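Local coordinates for protein alpha-fucosidase (Bifidobacterium bifidum, PDB 2EAB) that probably releases alpha-1,2-linked L-fucose from glycans by hydrolysis, this chain being the family 95 catalytic portion of a larger, probably membrane-anchored protein, at residues Tyr277-Thr282 with Arg303-Val308; Leu535-Ser539 with Met586-Ala590; Val604-Cys610 with Asn629-Cys634. One frame throughout, in Å; residues are numbered along the deposited sequence.

Contact 1: Tyr277-Thr282 with Arg303-Val308; sequences YIAAAT and RVAKVV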
loop_
_atom_site.group_PDB
_atom_site.type_symbol
_atom_site.label_atom_id
_atom_site.label_comp_id
_atom_site.label_asym_id
_atom_site.label_seq_id
_atom_site.Cartn_x
_atom_site.Cartn_y
_atom_site.Cartn_z
ATOM N N TYR A 277 -15.887 8.982 24.116
ATOM C CA TYR A 277 -15.031 7.835 23.857
ATOM C C TYR A 277 -15.808 6.846 23.005
ATOM O O TYR A 277 -16.897 6.402 23.383
ATOM C CB TYR A 277 -14.570 7.193 25.163
ATOM C CG TYR A 277 -13.695 8.106 25.989
ATOM C CD1 TYR A 277 -12.333 8.242 25.707
ATOM C CD2 TYR A 277 -14.230 8.849 27.040
ATOM C CE1 TYR A 277 -11.523 9.089 26.457
ATOM C CE2 TYR A 277 -13.427 9.699 27.795
ATOM C CZ TYR A 277 -12.077 9.809 27.500
ATOM O OH TYR A 277 -11.281 10.650 28.241
ATOM N N ILE A 278 -15.244 6.527 21.845
ATOM C CA ILE A 278 -15.918 5.711 20.844
ATOM C C ILE A 278 -15.071 4.481 20.550
ATOM O O ILE A 278 -13.884 4.595 20.226
ATOM C CB ILE A 278 -16.157 6.507 19.538
ATOM C CG1 ILE A 278 -16.980 7.774 19.818
ATOM C CG2 ILE A 278 -16.848 5.632 18.496
ATOM C CD1 ILE A 278 -16.425 9.026 19.166
ATOM N N ALA A 279 -15.679 3.305 20.672
ATOM C CA ALA A 279 -14.998 2.062 20.329
ATOM C C ALA A 279 -15.904 1.188 19.482
ATOM O O ALA A 279 -17.129 1.330 19.514
ATOM C CB ALA A 279 -14.562 1.324 21.581
ATOM N N ALA A 280 -15.299 0.280 18.719
ATOM C CA ALA A 280 -16.050 -0.647 17.890
ATOM C C ALA A 280 -15.238 -1.905 17.664
ATOM O O ALA A 280 -14.002 -1.874 17.695
ATOM C CB ALA A 280 -16.413 -0.009 16.564
ATOM N N ALA A 281 -15.936 -3.011 17.434
ATOM C CA ALA A 281 -15.297 -4.286 17.140
ATOM C C ALA A 281 -16.272 -5.231 16.477
ATOM O O ALA A 281 -17.497 -5.064 16.568
ATOM C CB ALA A 281 -14.765 -4.928 18.406
ATOM N N THR A 282 -15.701 -6.233 15.815
ATOM C CA THR A 282 -16.442 -7.381 15.330
ATOM C C THR A 282 -15.820 -8.633 15.935
ATOM O O THR A 282 -14.784 -8.558 16.612
ATOM C CB THR A 282 -16.382 -7.519 13.791
ATOM O OG1 THR A 282 -15.094 -8.016 13.406
ATOM C CG2 THR A 282 -16.661 -6.196 13.086
ATOM N N ARG A 303 -16.341 -6.598 25.785
ATOM C CA ARG A 303 -15.023 -6.182 25.318
ATOM C C ARG A 303 -15.004 -4.713 24.889
ATOM O O ARG A 303 -14.130 -3.950 25.308
ATOM C CB ARG A 303 -14.569 -7.100 24.180
ATOM C CG ARG A 303 -13.245 -6.715 23.553
ATOM C CD ARG A 303 -12.595 -7.884 22.841
ATOM N NE ARG A 303 -13.361 -8.451 21.724
ATOM C CZ ARG A 303 -13.340 -7.996 20.471
ATOM N NH1 ARG A 303 -12.641 -6.911 20.151
ATOM N NH2 ARG A 303 -14.036 -8.630 19.534
ATOM N N VAL A 304 -15.970 -4.321 24.063
ATOM C CA VAL A 304 -16.061 -2.944 23.590
ATOM C C VAL A 304 -16.356 -1.986 24.748
ATOM O O VAL A 304 -15.783 -0.899 24.819
ATOM C CB VAL A 304 -17.107 -2.802 22.460
ATOM C CG1 VAL A 304 -17.291 -1.343 22.067
ATOM C CG2 VAL A 304 -16.679 -3.624 21.240
ATOM N N ALA A 305 -17.224 -2.407 25.667
ATOM C CA ALA A 305 -17.547 -1.602 26.850
ATOM C C ALA A 305 -16.309 -1.296 27.687
ATOM O O ALA A 305 -16.144 -0.177 28.183
ATOM C CB ALA A 305 -18.608 -2.293 27.698
ATOM N N LYS A 306 -15.437 -2.287 27.831
ATOM C CA LYS A 306 -14.221 -2.126 28.620
ATOM C C LYS A 306 -13.241 -1.161 27.953
ATOM O O LYS A 306 -12.512 -0.446 28.642
ATOM C CB LYS A 306 -13.561 -3.483 28.873
ATOM C CG LYS A 306 -12.457 -3.460 29.918
ATOM C CD LYS A 306 -11.866 -4.844 30.124
ATOM C CE LYS A 306 -10.824 -4.853 31.230
ATOM N NZ LYS A 306 -9.612 -4.077 30.862
ATOM N N VAL A 307 -13.224 -1.133 26.619
ATOM C CA VAL A 307 -12.370 -0.192 25.894
ATOM C C VAL A 307 -12.728 1.247 26.263
ATOM O O VAL A 307 -11.853 2.028 26.640
ATOM C CB VAL A 307 -12.439 -0.372 24.356
ATOM C CG1 VAL A 307 -11.636 0.717 23.656
ATOM C CG2 VAL A 307 -11.924 -1.745 23.953
ATOM N N VAL A 308 -14.013 1.591 26.171
ATOM C CA VAL A 308 -14.436 2.962 26.466
ATOM C C VAL A 308 -14.317 3.299 27.955
ATOM O O VAL A 308 -13.955 4.424 28.307
ATOM C CB VAL A 308 -15.846 3.320 25.900
ATOM C CG1 VAL A 308 -15.828 3.325 24.377
ATOM C CG2 VAL A 308 -16.930 2.382 26.419
#
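Here a helix packs on the face of one sheet of the antiparallel beta-sandwich of the N-terminal domain, running roughly along a strand. Strand 273-282 pairs between strands 190-197 and 241-250 in that sheet, and helix 297-314 covers it. The short axes come within 7.7 Å at 154°, so the helix runs nearly antiparallel to the strand. The CA-to-CB bonds of Y277, A279 and A281 point toward the helix. Those of I278, A280 and T282 point away, to the side where F74 of strand 69-76 packs.

R303 comes first. Its guanidinium reaches past the A281 methyl to the end of the strand segment, where R303 NH2 donates to T282 O at 3.0 Å, the one hydrogen bond between the segments. R303 NE forms a salt bridge with E295. V304, one residue on, sits between two alanines: CG1 is 3.8 Å from A279 CB and CG2 is 3.7 Å from A281 CB. The small alanines let the helix lie close to the sheet. A305 points away from the strand. V307 returns to it, with CG1 3.6 Å from A279 CB. V308 CG1 lies 3.7 Å from A279 CB, 4.1 Å from Y277 CB and 3.4 Å from Y277 O.

Contact 2: Leu535-Ser539 with Met586-Ala590; sequences LKEES and MLNDA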
loop_
_atom_site.group_PDB
_atom_site.type_symbol
_atom_site.label_atom_id
_atom_site.label_comp_id
_atom_site.label_asym_id
_atom_site.label_seq_id
_atom_site.Cartn_x
_atom_site.Cartn_y
_atom_site.Cartn_z
ATOM N N LEU A 535 8.830 -17.720 1.237
ATOM C CA LEU A 535 9.537 -17.806 -0.038
ATOM C C LEU A 535 9.875 -19.236 -0.413
ATOM O O LEU A 535 9.824 -19.590 -1.586
ATOM C CB LEU A 535 10.803 -16.952 -0.016
ATOM C CG LEU A 535 10.565 -15.448 -0.152
ATOM C CD1 LEU A 535 11.779 -14.674 0.306
ATOM C CD2 LEU A 535 10.204 -15.084 -1.588
ATOM N N LYS A 536 10.222 -20.042 0.585
ATOM C CA LYS A 536 10.569 -21.440 0.364
ATOM C C LYS A 536 9.396 -22.177 -0.284
ATOM O O LYS A 536 9.565 -22.866 -1.294
ATOM C CB LYS A 536 10.936 -22.096 1.693
ATOM C CG LYS A 536 11.257 -23.579 1.614
ATOM C CD LYS A 536 11.530 -24.137 3.008
ATOM C CE LYS A 536 11.734 -25.645 2.974
ATOM N NZ LYS A 536 12.019 -26.209 4.326
ATOM N N GLU A 537 8.203 -22.025 0.285
ATOM C CA GLU A 537 7.053 -22.756 -0.219
ATOM C C GLU A 537 6.556 -22.210 -1.561
ATOM O O GLU A 537 6.161 -22.992 -2.418
ATOM C CB GLU A 537 5.927 -22.825 0.816
ATOM C CG GLU A 537 4.675 -23.520 0.310
ATOM C CD GLU A 537 3.731 -23.989 1.405
ATOM O OE1 GLU A 537 4.098 -24.000 2.605
ATOM O OE2 GLU A 537 2.606 -24.380 1.050
ATOM N N GLU A 538 6.568 -20.892 -1.755
ATOM C CA GLU A 538 6.147 -20.359 -3.052
ATOM C C GLU A 538 7.155 -20.680 -4.160
ATOM O O GLU A 538 6.770 -20.909 -5.307
ATOM C CB GLU A 538 5.831 -18.861 -2.983
ATOM C CG GLU A 538 5.105 -18.321 -4.224
ATOM C CD GLU A 538 3.669 -18.817 -4.365
ATOM O OE1 GLU A 538 3.183 -19.506 -3.433
ATOM O OE2 GLU A 538 3.035 -18.521 -5.409
ATOM N N SER A 539 8.444 -20.703 -3.823
ATOM C CA SER A 539 9.465 -21.104 -4.791
ATOM C C SER A 539 9.323 -22.586 -5.130
ATOM O O SER A 539 9.406 -22.965 -6.298
ATOM C CB SER A 539 10.875 -20.780 -4.289
ATOM O OG SER A 539 11.032 -19.382 -4.139
ATOM N N MET A 586 11.427 -13.361 -7.258
ATOM C CA MET A 586 11.104 -14.205 -6.116
ATOM C C MET A 586 12.225 -15.200 -5.838
ATOM O O MET A 586 12.634 -15.374 -4.695
ATOM C CB MET A 586 9.787 -14.949 -6.322
ATOM C CG MET A 586 9.413 -15.796 -5.120
ATOM S SD MET A 586 7.927 -16.759 -5.351
ATOM C CE MET A 586 8.421 -17.869 -6.682
ATOM N N LEU A 587 12.704 -15.865 -6.883
ATOM C CA LEU A 587 13.793 -16.823 -6.708
ATOM C C LEU A 587 15.062 -16.128 -6.219
ATOM O O LEU A 587 15.792 -16.673 -5.393
ATOM C CB LEU A 587 14.049 -17.605 -7.998
ATOM C CG LEU A 587 12.920 -18.544 -8.443
ATOM C CD1 LEU A 587 13.216 -19.116 -9.817
ATOM C CD2 LEU A 587 12.679 -19.667 -7.430
ATOM N N ASN A 588 15.301 -14.922 -6.724
ATOM C CA ASN A 588 16.424 -14.105 -6.284
ATOM C C ASN A 588 16.330 -13.809 -4.781
ATOM O O ASN A 588 17.280 -14.060 -4.024
ATOM C CB ASN A 588 16.453 -12.813 -7.105
ATOM C CG ASN A 588 17.827 -12.174 -7.156
ATOM O OD1 ASN A 588 18.766 -12.595 -6.476
ATOM N ND2 ASN A 588 17.952 -11.145 -7.979
ATOM N N ASP A 589 15.172 -13.302 -4.356
ATOM C CA ASP A 589 14.912 -13.038 -2.941
ATOM C C ASP A 589 15.004 -14.311 -2.097
ATOM O O ASP A 589 15.576 -14.288 -0.999
ATOM C CB ASP A 589 13.521 -12.414 -2.736
ATOM C CG ASP A 589 13.423 -10.949 -3.174
ATOM O OD1 ASP A 589 14.435 -10.331 -3.548
ATOM O OD2 ASP A 589 12.295 -10.405 -3.121
ATOM N N ALA A 590 14.438 -15.407 -2.603
ATOM C CA ALA A 590 14.454 -16.683 -1.889
ATOM C C ALA A 590 15.876 -17.190 -1.666
ATOM O O ALA A 590 16.207 -17.661 -0.577
ATOM C CB ALA A 590 13.625 -17.719 -2.632
#
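Apolar contacts make up most of this buried interface. L535 points its CA-to-CB bond toward helix 586-590. Its CD2 rests 3.7 Å from M586 CG, and its CB lies 3.9 Å from A590 CB. L535 CD1 also reaches D589, 4.0 Å from the backbone O and 4.2 Å from D589 CB. M586 extends across to the other helix. Its SD is 3.4 Å from E538 CG, so the sulfur meets the aliphatic part of the glutamate. M586 CE packs 3.9 Å from S539 CA. A590 and S539 are small residues on the facing sides, and S539 OG is 3.4 Å from A590 CB.

The two helix segments approach to 9.7 Å between axes, at 140° between their directions. They belong to helices 525-546 and 577-596 of the family 95 catalytic domain. This domain has the (alpha/alpha)6-barrel fold of the six-hairpin glycosidases, built largely from paired helices such as these.

Among the polar groups, S539 OG donates to L535 O at 2.8 Å, one turn back on its own helix. The hydroxyl can therefore face the methyl groups of A590 and L587 with its proton already used; L587 CD2 is 3.7 Å from S539 OG. E537 takes no part in the interface and forms a salt bridge with R456. D589 OD1 hydrogen-bonds a bound Tris molecule, probably from the crystallisation liquor.

Contact 3: Val604-Cys610 with Asn629-Cys634; sequences VGNTTDC and NRSWSC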
loop_
_atom_site.group_PDB
_atom_site.type_symbol
_atom_site.label_atom_id
_atom_site.label_comp_id
_atom_site.label_asym_id
_atom_site.label_seq_id
_atom_site.Cartn_x
_atom_site.Cartn_y
_atom_site.Cartn_z
ATOM N N VAL A 604 19.440 -23.623 -2.568
ATOM C CA VAL A 604 20.057 -22.656 -3.477
ATOM C C VAL A 604 20.607 -23.357 -4.722
ATOM O O VAL A 604 20.378 -22.909 -5.849
ATOM C CB VAL A 604 21.167 -21.836 -2.765
ATOM C CG1 VAL A 604 21.959 -20.987 -3.756
ATOM C CG2 VAL A 604 20.559 -20.953 -1.686
ATOM N N GLY A 605 21.326 -24.456 -4.509
ATOM C CA GLY A 605 21.917 -25.218 -5.599
ATOM C C GLY A 605 22.898 -24.407 -6.419
ATOM O O GLY A 605 23.638 -23.573 -5.890
ATOM N N ASN A 606 22.880 -24.644 -7.726
ATOM C CA ASN A 606 23.857 -24.073 -8.644
ATOM C C ASN A 606 23.366 -24.215 -10.082
ATOM O O ASN A 606 22.244 -24.671 -10.314
ATOM C CB ASN A 606 25.222 -24.757 -8.464
ATOM C CG ASN A 606 25.162 -26.261 -8.704
ATOM O OD1 ASN A 606 24.507 -26.734 -9.636
ATOM N ND2 ASN A 606 25.860 -27.020 -7.865
ATOM N N THR A 607 24.204 -23.837 -11.042
ATOM C CA THR A 607 23.842 -23.934 -12.456
ATOM C C THR A 607 24.605 -25.044 -13.188
ATOM O O THR A 607 24.784 -24.987 -14.408
ATOM C CB THR A 607 24.018 -22.585 -13.186
ATOM O OG1 THR A 607 25.388 -22.171 -13.104
ATOM C CG2 THR A 607 23.128 -21.514 -12.562
ATOM N N THR A 608 25.044 -26.050 -12.438
ATOM C CA THR A 608 25.740 -27.202 -13.008
ATOM C C THR A 608 24.720 -28.195 -13.554
ATOM O O THR A 608 23.785 -28.578 -12.846
ATOM C CB THR A 608 26.632 -27.892 -11.956
ATOM O OG1 THR A 608 27.514 -26.927 -11.371
ATOM C CG2 THR A 608 27.457 -29.019 -12.583
ATOM N N ASP A 609 24.908 -28.610 -14.808
ATOM C CA ASP A 609 23.970 -29.508 -15.495
ATOM C C ASP A 609 22.551 -28.941 -15.425
ATOM O O ASP A 609 21.589 -29.633 -15.076
ATOM C CB ASP A 609 24.049 -30.930 -14.925
ATOM C CG ASP A 609 25.434 -31.534 -15.065
ATOM O OD1 ASP A 609 26.031 -31.410 -16.157
ATOM O OD2 ASP A 609 25.925 -32.126 -14.082
ATOM N N CYS A 610 22.453 -27.663 -15.770
ATOM C CA CYS A 610 21.219 -26.910 -15.658
ATOM C C CYS A 610 20.658 -26.640 -17.045
ATOM O O CYS A 610 21.297 -25.988 -17.873
ATOM C CB CYS A 610 21.481 -25.610 -14.904
ATOM S SG CYS A 610 20.078 -24.501 -14.783
ATOM N N ASN A 629 18.850 -31.295 -11.915
ATOM C CA ASN A 629 18.992 -30.019 -11.229
ATOM C C ASN A 629 17.789 -29.114 -11.491
ATOM O O ASN A 629 17.625 -28.599 -12.594
ATOM C CB ASN A 629 20.298 -29.341 -11.660
ATOM C CG ASN A 629 20.569 -28.041 -10.919
ATOM O OD1 ASN A 629 19.764 -27.582 -10.101
ATOM N ND2 ASN A 629 21.714 -27.434 -11.210
ATOM N N ARG A 630 16.949 -28.945 -10.474
ATOM C CA ARG A 630 15.840 -27.992 -10.522
ATOM C C ARG A 630 15.943 -27.038 -9.338
ATOM O O ARG A 630 14.937 -26.563 -8.809
ATOM C CB ARG A 630 14.488 -28.715 -10.547
ATOM C CG ARG A 630 14.229 -29.459 -11.845
ATOM C CD ARG A 630 12.874 -30.141 -11.859
ATOM N NE ARG A 630 12.809 -31.284 -10.949
ATOM C CZ ARG A 630 13.122 -32.537 -11.273
ATOM N NH1 ARG A 630 13.525 -32.836 -12.502
ATOM N NH2 ARG A 630 13.024 -33.496 -10.362
ATOM N N SER A 631 17.180 -26.756 -8.931
ATOM C CA SER A 631 17.444 -25.865 -7.808
ATOM C C SER A 631 17.020 -24.434 -8.123
ATOM O O SER A 631 16.818 -24.067 -9.290
ATOM C CB SER A 631 18.926 -25.898 -7.434
ATOM O OG SER A 631 19.723 -25.346 -8.467
ATOM N N TRP A 632 16.908 -23.620 -7.082
ATOM C CA TRP A 632 16.505 -22.236 -7.267
ATOM C C TRP A 632 17.454 -21.470 -8.189
ATOM O O TRP A 632 17.001 -20.716 -9.047
ATOM C CB TRP A 632 16.366 -21.518 -5.929
ATOM C CG TRP A 632 15.279 -22.080 -5.055
ATOM C CD1 TRP A 632 14.295 -22.970 -5.410
ATOM C CD2 TRP A 632 15.056 -21.767 -3.679
ATOM N NE1 TRP A 632 13.487 -23.232 -4.332
ATOM C CE2 TRP A 632 13.927 -22.501 -3.258
ATOM C CE3 TRP A 632 15.702 -20.928 -2.758
ATOM C CZ2 TRP A 632 13.438 -22.434 -1.951
ATOM C CZ3 TRP A 632 15.213 -20.860 -1.458
ATOM C CH2 TRP A 632 14.091 -21.608 -1.071
ATOM N N SER A 633 18.765 -21.671 -8.026
ATOM C CA SER A 633 19.756 -21.022 -8.896
ATOM C C SER A 633 19.591 -21.443 -10.353
ATOM O O SER A 633 19.677 -20.615 -11.263
ATOM C CB SER A 633 21.184 -21.327 -8.436
ATOM O OG SER A 633 21.428 -20.791 -7.147
ATOM N N CYS A 634 19.355 -22.735 -10.571
ATOM C CA CYS A 634 19.162 -23.251 -11.916
ATOM C C CYS A 634 17.912 -22.645 -12.553
ATOM O O CYS A 634 17.980 -22.076 -13.642
ATOM C CB CYS A 634 19.083 -24.774 -11.900
ATOM S SG CYS A 634 18.743 -25.473 -13.526
HETATM O O HOH W 1 20.913 -31.963 -13.832
#
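Segment 604-610 has no regular secondary structure and wraps around the start of helix 632-639. The CA atoms of V604 and W632 are 5.2 Å apart, and those of T607 and C634 are 4.8 Å apart. V604 O accepts from S633 N at 3.0 Å. G605 has a positive phi of 60° and lies against S631: its CA is 3.6 Å from S631 CB, and a CB on G605 would clash there. A water accepts from N629 N at 2.9 Å and donates to D609 O at 2.7 Å, bridging the two backbones.

S633 adds a second bond to the same carbonyl, with its OG donating to V604 O at 2.7 Å. N629 holds the loop through its amide: ND2 donates to N606 O at 3.0 Å and to T608 O at 2.9 Å. Its OD1 accepts from S631 N at 3.0 Å, forming an Asx turn. N606 forms another, its OD1 accepting from T608 N at 2.9 Å. S631 is the N-cap, and its OG takes a weak bond from C634 N at 3.4 Å. The disulfide C610 SG-C634 SG, 2.1 Å long with chi3 of 96°, ties the C-terminal end of segment 604-610 to the helix.

R630 turns away and makes a cation-pi contact with F623. The helix start packs on two neighbours: W632 touches S539 and V543 of helix 525-546, and A590 and I591 of helix 577-596. V604 reaches A594 of helix 577-596.

How the contacts relate
Contacts 2 and 3 are neighbours in the catalytic domain, with centres 14 Å apart. W632 of contact 3 joins them: its CZ3 lies 3.5 Å from A590 O, and its NE1 is 3.6 Å from S539 CB. The strand of contact 1 belongs to the N-terminal beta domain, and its helix packs on it. Its centre is 41 Å from that of contact 2 and 55 Å from that of contact 3. The T282 side chain is about 12 Å from the bound calcium. The D589 side chain is about 5 Å from that of E520, which binds calcium in another crystal structure of this protein, though none is bound there in this chain. Contact 3 lies away from these sites.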